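Local coordinates for putative nisin-resistance protein (Streptococcus agalactiae 515, PDB 4Y68) that probably cleaves the lantibiotic nisin as a lipoprotein serine peptidase of family S41, giving the bacterium resistance to it, at residues I39-E44 with I57-S62; H90-S95 with R267-T272; K225-A230 with A251-V256. All blocks are in the same frame, centred on the assembly; numbering follows the deposited sequence.

Interaction 1: residues I39-E44 with I57-S62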
# COMPACT_ATOMS: atom_id res chain seq x y z
N ILE A 39 -8.27 -18.72 10.33
CA ILE A 39 -7.14 -17.84 10.06
C ILE A 39 -5.88 -18.64 9.72
O ILE A 39 -5.13 -18.28 8.83
CB ILE A 39 -6.84 -16.91 11.25
CG1 ILE A 39 -8.06 -16.01 11.52
CG2 ILE A 39 -5.55 -16.09 10.97
CD1 ILE A 39 -8.02 -15.31 12.90
N LEU A 40 -5.67 -19.76 10.41
CA LEU A 40 -4.51 -20.60 10.14
C LEU A 40 -4.58 -21.20 8.73
O LEU A 40 -3.57 -21.22 8.02
CB LEU A 40 -4.39 -21.70 11.22
CG LEU A 40 -4.11 -21.19 12.64
CD1 LEU A 40 -4.12 -22.33 13.66
CD2 LEU A 40 -2.77 -20.42 12.73
N ASP A 41 -5.76 -21.64 8.31
CA ASP A 41 -5.93 -22.14 6.94
C ASP A 41 -5.52 -21.09 5.89
O ASP A 41 -4.79 -21.40 4.95
CB ASP A 41 -7.38 -22.58 6.70
CG ASP A 41 -7.74 -23.88 7.42
OD1 ASP A 41 -6.85 -24.71 7.70
OD2 ASP A 41 -8.94 -24.08 7.69
N ARG A 42 -6.00 -19.85 6.04
CA ARG A 42 -5.68 -18.78 5.09
C ARG A 42 -4.20 -18.50 5.07
O ARG A 42 -3.61 -18.35 4.00
CB ARG A 42 -6.40 -17.48 5.45
CG ARG A 42 -7.83 -17.45 5.10
CD ARG A 42 -8.05 -17.28 3.60
NE ARG A 42 -9.48 -17.21 3.35
CZ ARG A 42 -10.08 -17.56 2.22
NH1 ARG A 42 -9.36 -18.02 1.20
NH2 ARG A 42 -11.40 -17.46 2.12
N VAL A 43 -3.62 -18.40 6.26
CA VAL A 43 -2.21 -18.13 6.38
C VAL A 43 -1.42 -19.20 5.65
O VAL A 43 -0.55 -18.89 4.84
CB VAL A 43 -1.77 -18.03 7.84
CG1 VAL A 43 -0.24 -17.99 7.94
CG2 VAL A 43 -2.40 -16.81 8.48
N GLU A 44 -1.77 -20.46 5.91
CA GLU A 44 -1.10 -21.55 5.22
C GLU A 44 -1.35 -21.49 3.70
O GLU A 44 -0.44 -21.76 2.89
CB GLU A 44 -1.53 -22.92 5.79
CG GLU A 44 -0.91 -24.08 5.03
CD GLU A 44 -0.61 -25.34 5.88
OE1 GLU A 44 -0.54 -25.29 7.14
OE2 GLU A 44 -0.41 -26.40 5.24
N ILE A 57 4.26 -26.79 14.09
CA ILE A 57 4.98 -26.55 15.37
C ILE A 57 4.44 -25.25 15.86
O ILE A 57 3.75 -25.23 16.87
CB ILE A 57 6.54 -26.42 15.31
CG1 ILE A 57 7.23 -27.76 15.01
CG2 ILE A 57 7.09 -25.86 16.64
CD1 ILE A 57 8.73 -27.60 14.74
N ILE A 58 4.75 -24.17 15.14
CA ILE A 58 4.10 -22.90 15.44
C ILE A 58 2.60 -23.08 15.23
O ILE A 58 1.80 -22.74 16.11
CB ILE A 58 4.62 -21.74 14.58
CG1 ILE A 58 6.01 -21.32 15.05
CG2 ILE A 58 3.69 -20.55 14.69
CD1 ILE A 58 6.72 -20.36 14.06
N ARG A 59 2.23 -23.68 14.10
CA ARG A 59 0.82 -23.89 13.81
C ARG A 59 0.21 -24.90 14.79
O ARG A 59 -0.89 -24.68 15.32
CB ARG A 59 0.61 -24.36 12.37
CG ARG A 59 -0.77 -24.97 12.17
CD ARG A 59 -1.18 -25.16 10.72
NE ARG A 59 -2.64 -25.15 10.59
CZ ARG A 59 -3.30 -25.15 9.43
NH1 ARG A 59 -2.63 -25.20 8.29
NH2 ARG A 59 -4.62 -25.11 9.41
N GLN A 60 0.91 -26.01 15.02
CA GLN A 60 0.44 -27.01 15.97
C GLN A 60 0.29 -26.40 17.35
O GLN A 60 -0.73 -26.59 18.01
CB GLN A 60 1.41 -28.21 16.01
CG GLN A 60 1.19 -29.18 17.19
CD GLN A 60 2.00 -28.79 18.44
OE1 GLN A 60 3.02 -28.09 18.37
NE2 GLN A 60 1.53 -29.26 19.60
N ARG A 61 1.28 -25.62 17.77
CA ARG A 61 1.21 -24.99 19.08
C ARG A 61 0.01 -24.05 19.16
O ARG A 61 -0.63 -23.90 20.21
CB ARG A 61 2.49 -24.21 19.39
CG ARG A 61 2.42 -23.50 20.73
CD ARG A 61 3.79 -23.02 21.21
NE ARG A 61 4.39 -22.05 20.30
CZ ARG A 61 5.47 -22.29 19.56
NH1 ARG A 61 6.08 -23.47 19.63
NH2 ARG A 61 5.94 -21.35 18.75
N SER A 62 -0.30 -23.41 18.04
CA SER A 62 -1.40 -22.48 17.99
C SER A 62 -2.75 -23.21 18.08
O SER A 62 -3.65 -22.81 18.82
CB SER A 62 -1.30 -21.66 16.70
OG SER A 62 -2.39 -20.78 16.59
O HOH W 1 -4.12 -25.53 5.94
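R59 reaches from helix 55-66 across to helix 32-46 and sets its guanidinium between the carboxylates of D41 and E44. The length of arginine suits this reach, since the two segments run almost antiparallel (169°) with axes 11.6 Å apart. CG lies anti to the backbone N (chi1 163°), and the chain stays extended from there to NE, carrying the charged end straight over. NH2 donates to OD1 of D41 at 2.8 Å; the acceptor lies almost in the guanidinium plane, whereas the donor stands above the carboxylate plane. On the other terminal nitrogen, NH1 forms a salt bridge with E44 OE1, modelled so short that its exact length is doubtful. W55 also bonds E44 OE1 and so positions that carboxylate, while D41, E44 and E63, on NH2, NH1 and NE, restrain the guanidinium.

The closely packed part centres on buried L40. Its CB lies over one face of the guanidinium, 3.9 Å from R59 NH2, while its CD1 presses on OG of S62 at 3.7 Å. S62 is small enough to let the leucine in, and A82 of helix 72-87 and L66 pack on that leucine too. Toward exposed D41 the contact loosens, and a water accepts from R59 NH1 at 2.8 Å. Helices 32-46 and 55-66 form an antiparallel helical hairpin, joined by helix 72-87 in the N-terminal helical part, here with L40 packed beside the D41-R59-E44 salt-bridge network.

Interaction 2: residues H90-S95 with R267-T272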
# COMPACT_ATOMS: atom_id res chain seq x y z
N HIS A 90 4.75 -7.67 7.54
CA HIS A 90 3.75 -6.85 6.88
C HIS A 90 2.36 -7.45 7.12
O HIS A 90 1.34 -6.87 6.74
CB HIS A 90 4.08 -6.72 5.39
CG HIS A 90 3.38 -5.58 4.69
ND1 HIS A 90 3.31 -5.49 3.32
CD2 HIS A 90 2.75 -4.49 5.18
CE1 HIS A 90 2.65 -4.39 2.99
NE2 HIS A 90 2.29 -3.77 4.10
N SER A 91 2.33 -8.62 7.75
CA SER A 91 1.06 -9.28 8.01
C SER A 91 0.53 -8.97 9.40
O SER A 91 1.31 -8.73 10.31
CB SER A 91 1.19 -10.79 7.83
OG SER A 91 1.47 -11.15 6.49
N GLN A 92 -0.80 -8.98 9.56
CA GLN A 92 -1.41 -8.84 10.89
C GLN A 92 -2.91 -9.08 10.88
O GLN A 92 -3.53 -9.17 9.82
CB GLN A 92 -1.13 -7.44 11.48
CG GLN A 92 -1.60 -6.30 10.60
CD GLN A 92 -1.14 -4.95 11.11
OE1 GLN A 92 -0.94 -4.78 12.31
NE2 GLN A 92 -0.96 -3.98 10.21
N ILE A 93 -3.47 -9.20 12.08
CA ILE A 93 -4.91 -9.30 12.28
C ILE A 93 -5.39 -8.00 12.93
O ILE A 93 -4.94 -7.64 14.02
CB ILE A 93 -5.31 -10.52 13.16
CG1 ILE A 93 -4.48 -10.57 14.45
CG2 ILE A 93 -5.12 -11.82 12.43
CD1 ILE A 93 -3.30 -11.58 14.44
N LEU A 94 -6.27 -7.29 12.26
CA LEU A 94 -6.86 -6.11 12.85
C LEU A 94 -8.30 -6.40 13.31
O LEU A 94 -9.10 -6.92 12.55
CB LEU A 94 -6.83 -4.96 11.86
CG LEU A 94 -5.43 -4.78 11.26
CD1 LEU A 94 -5.45 -3.84 10.08
CD2 LEU A 94 -4.47 -4.27 12.34
N SER A 95 -8.59 -6.10 14.57
CA SER A 95 -9.94 -6.24 15.06
C SER A 95 -10.80 -5.20 14.33
O SER A 95 -10.27 -4.24 13.75
CB SER A 95 -10.00 -6.03 16.57
OG SER A 95 -9.69 -4.68 16.90
N ARG A 267 -10.21 -8.03 10.26
CA ARG A 267 -9.50 -8.27 8.99
C ARG A 267 -8.16 -8.97 9.16
O ARG A 267 -7.34 -8.55 9.97
CB ARG A 267 -9.23 -6.95 8.27
CG ARG A 267 -10.42 -6.13 7.95
CD ARG A 267 -10.00 -5.03 6.97
NE ARG A 267 -11.13 -4.20 6.56
CZ ARG A 267 -11.01 -3.00 5.99
NH1 ARG A 267 -9.79 -2.50 5.77
NH2 ARG A 267 -12.10 -2.31 5.65
N LEU A 268 -7.94 -10.01 8.37
CA LEU A 268 -6.62 -10.60 8.24
C LEU A 268 -5.92 -9.99 7.04
O LEU A 268 -6.33 -10.23 5.91
CB LEU A 268 -6.72 -12.13 8.10
CG LEU A 268 -5.44 -12.88 7.65
CD1 LEU A 268 -4.33 -12.82 8.68
CD2 LEU A 268 -5.74 -14.34 7.28
N ALA A 269 -4.90 -9.17 7.30
CA ALA A 269 -4.00 -8.67 6.27
C ALA A 269 -2.84 -9.64 6.09
O ALA A 269 -1.96 -9.72 6.93
CB ALA A 269 -3.48 -7.30 6.64
N LEU A 270 -2.82 -10.34 4.97
CA LEU A 270 -1.87 -11.45 4.75
C LEU A 270 -0.90 -11.19 3.59
O LEU A 270 -1.34 -10.87 2.48
CB LEU A 270 -2.64 -12.75 4.50
CG LEU A 270 -1.84 -14.04 4.33
CD1 LEU A 270 -0.92 -14.24 5.53
CD2 LEU A 270 -2.77 -15.23 4.18
N THR A 271 0.40 -11.35 3.82
CA THR A 271 1.38 -11.09 2.78
C THR A 271 1.44 -12.25 1.81
O THR A 271 1.60 -13.40 2.22
CB THR A 271 2.76 -10.82 3.38
OG1 THR A 271 2.66 -9.72 4.29
CG2 THR A 271 3.76 -10.50 2.30
N THR A 272 1.31 -11.98 0.52
CA THR A 272 1.17 -13.06 -0.45
C THR A 272 2.09 -12.89 -1.65
O THR A 272 2.22 -13.79 -2.46
CB THR A 272 -0.27 -13.15 -0.95
OG1 THR A 272 -0.63 -11.91 -1.57
CG2 THR A 272 -1.21 -13.40 0.22
O HOH W 2 5.23 -9.75 5.46
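OG1 of T271 is gripped from several directions. S91 OG donates to T271 OG1 at 2.9 Å, and N257 on the adjacent strand 256-261 is a further partner. A water donates to T271 OG1 at 2.8 Å while accepting from the backbone N of H90. A threonine suits this place because its hydroxyl serves the polar cluster while its methyl group packs on T255. S91 is compact enough to fit against the strand; its OG stands beside its own backbone N (chi1 -66°), which turns it to T271. CB of H90 lies 3.5 Å from T271 OG1.

Beyond this end the strands zip up as an antiparallel ladder. Q92 and A269 form a hydrogen-bonded pair, with Q92 N to A269 O at 3.0 Å in the carbonyl plane and a return bond from A269 N to Q92 O. L94 and R267 form the next such pair through two 2.8 Å bonds, L94 N to R267 O and R267 N to L94 O. Between them, I93 and L268 make a non-hydrogen-bonded pair, bringing I93 CA within 3.4 Å of R267 O. Their side chains meet obliquely on the face covered by helices 32-46 and 72-87, CG2 of I93 touching CD1 of L268 at 4.0 Å, with V83 packed on both; branched aliphatics suit this largely covered face. On the other face, small A269 stands opposite Q92, and R267 opposite L94.

The imidazole of H90 bonds S228 through NE2 and T255 through ND1. H90, in the loop leading into strand 92-94 and bonded to S228, is consistent with a Ser-His catalytic pair in this S41 relative, as in the tricorn-like members.

Interaction 3: residues K225-A230 with A251-V256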
# COMPACT_ATOMS: atom_id res chain seq x y z
N LYS A 225 9.23 6.69 7.33
CA LYS A 225 7.87 6.24 7.63
C LYS A 225 7.09 5.87 6.37
O LYS A 225 6.10 5.15 6.43
CB LYS A 225 7.11 7.31 8.41
CG LYS A 225 7.57 7.50 9.86
CD LYS A 225 6.43 8.12 10.70
CE LYS A 225 6.92 8.69 12.04
NZ LYS A 225 7.84 7.76 12.78
N THR A 226 7.55 6.35 5.22
CA THR A 226 6.90 6.01 3.94
C THR A 226 6.75 4.51 3.78
O THR A 226 7.76 3.82 3.67
CB THR A 226 7.70 6.57 2.75
OG1 THR A 226 7.80 7.99 2.89
CG2 THR A 226 7.00 6.23 1.41
N ALA A 227 5.53 3.99 3.74
CA ALA A 227 5.37 2.53 3.79
C ALA A 227 4.26 1.96 2.91
O ALA A 227 3.26 2.61 2.64
CB ALA A 227 5.12 2.09 5.25
N SER A 228 4.45 0.72 2.51
CA SER A 228 3.34 -0.11 2.05
C SER A 228 2.78 0.41 0.72
O SER A 228 3.52 0.53 -0.25
CB SER A 228 2.26 -0.18 3.13
OG SER A 228 1.52 -1.39 3.03
N SER A 229 1.49 0.73 0.68
CA SER A 229 0.87 1.28 -0.53
C SER A 229 1.68 2.46 -1.06
O SER A 229 1.80 2.66 -2.28
CB SER A 229 -0.56 1.73 -0.25
OG SER A 229 -1.48 0.65 -0.24
N ALA A 230 2.19 3.25 -0.14
CA ALA A 230 2.99 4.42 -0.47
C ALA A 230 4.29 3.98 -1.10
O ALA A 230 4.77 4.61 -2.03
CB ALA A 230 3.26 5.26 0.79
N ALA A 251 10.20 2.54 4.70
CA ALA A 251 10.05 1.72 5.90
C ALA A 251 10.37 0.26 5.64
O ALA A 251 10.71 -0.47 6.56
CB ALA A 251 8.64 1.85 6.47
N GLY A 252 10.25 -0.18 4.40
CA GLY A 252 10.56 -1.56 4.06
C GLY A 252 9.38 -2.50 4.20
O GLY A 252 9.51 -3.58 4.78
N TYR A 253 8.23 -2.10 3.66
CA TYR A 253 7.04 -2.97 3.68
C TYR A 253 6.65 -3.23 2.23
O TYR A 253 5.46 -3.19 1.85
CB TYR A 253 5.90 -2.35 4.51
CG TYR A 253 6.20 -2.40 6.00
CD1 TYR A 253 5.70 -3.41 6.81
CD2 TYR A 253 7.02 -1.45 6.59
CE1 TYR A 253 5.99 -3.47 8.15
CE2 TYR A 253 7.34 -1.50 7.94
CZ TYR A 253 6.82 -2.51 8.72
OH TYR A 253 7.11 -2.56 10.06
N THR A 254 7.68 -3.48 1.43
CA THR A 254 7.49 -3.73 0.02
C THR A 254 7.11 -5.20 -0.16
O THR A 254 7.91 -6.02 -0.58
CB THR A 254 8.76 -3.37 -0.80
OG1 THR A 254 9.94 -3.78 -0.09
CG2 THR A 254 8.84 -1.85 -1.01
N THR A 255 5.87 -5.51 0.21
CA THR A 255 5.25 -6.76 -0.20
C THR A 255 3.78 -6.51 -0.45
O THR A 255 3.17 -5.62 0.16
CB THR A 255 5.42 -7.89 0.84
OG1 THR A 255 5.14 -7.39 2.16
CG2 THR A 255 6.84 -8.44 0.79
N VAL A 256 3.21 -7.29 -1.36
CA VAL A 256 1.77 -7.23 -1.59
C VAL A 256 1.00 -8.03 -0.52
O VAL A 256 1.36 -9.16 -0.18
CB VAL A 256 1.44 -7.74 -3.00
CG1 VAL A 256 -0.05 -8.07 -3.13
CG2 VAL A 256 1.87 -6.70 -4.05
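Two irregular backbones run side by side here, with the CA atoms of A227 and A251 5.2 Å apart and those of S228 and Y253 5.0 Å apart, joined by a nearly straight bond from A251 N to T226 O at 2.9 Å. The donor is tilted out of the T226 carbonyl plane. Small side chains permit this closeness: the methyl CB of A227 meets CB of A251 at 3.7 Å, and A251 CB in turn sits 3.5 Å from T226 O. The A251 methyl also lies at the edge of the Y253 ring, in its plane, while A227 CB approaches Y253 CD2 obliquely at 4.2 Å. With CG beside the tyrosine's own backbone N (chi1 -72°), the ring comes beside these two methyl groups, and its hydroxyl end leads off from segment 225-230.

S228 stands at the N-cap of helix 229-235, with the unusual backbone angles 68°/-122° and no capping bond from its hydroxyl. That OG has H90 as its partner instead, as expected if S228 is the nucleophile of this S41 peptidase, within the sequence T-A-S-S-A-E that leads into the helix. Y253 O comes to 3.7 Å from S228 CA, bordering the serine from the neighbouring loop. The carboxylate of E231, in the first turn of the helix, ties the two segments together, accepting from S228 N and Y253 N with one oxygen and from G252 N with the other. Glycine fits position 252, where phi is positive and a CB would collide with the preceding carbonyl. T254 centres an inverse gamma turn, beyond which T255 OG1 bonds N285.

The contacts run from the N-terminal helices to the peptidase core. Interaction 1 closes before interaction 2 opens, and interaction 3 is nested within the loop that interaction 2 closes. Centres of interactions 1 and 2 lie about 14 Å apart, as do those of 2 and 3, while the centres of 1 and 3 are about 25 Å apart and the two do not touch. Helix 32-46 packs on strand 267-276 through I39, R42 and V43 against L268 and L270, joining the helical bundle to the antiparallel sheet. Interactions 2 and 3 touch through H90 and so join at the probable active site, where strand 92-94 and the sheet containing strand 267-276 meet loops 225-230 and 251-256 of the S41 core.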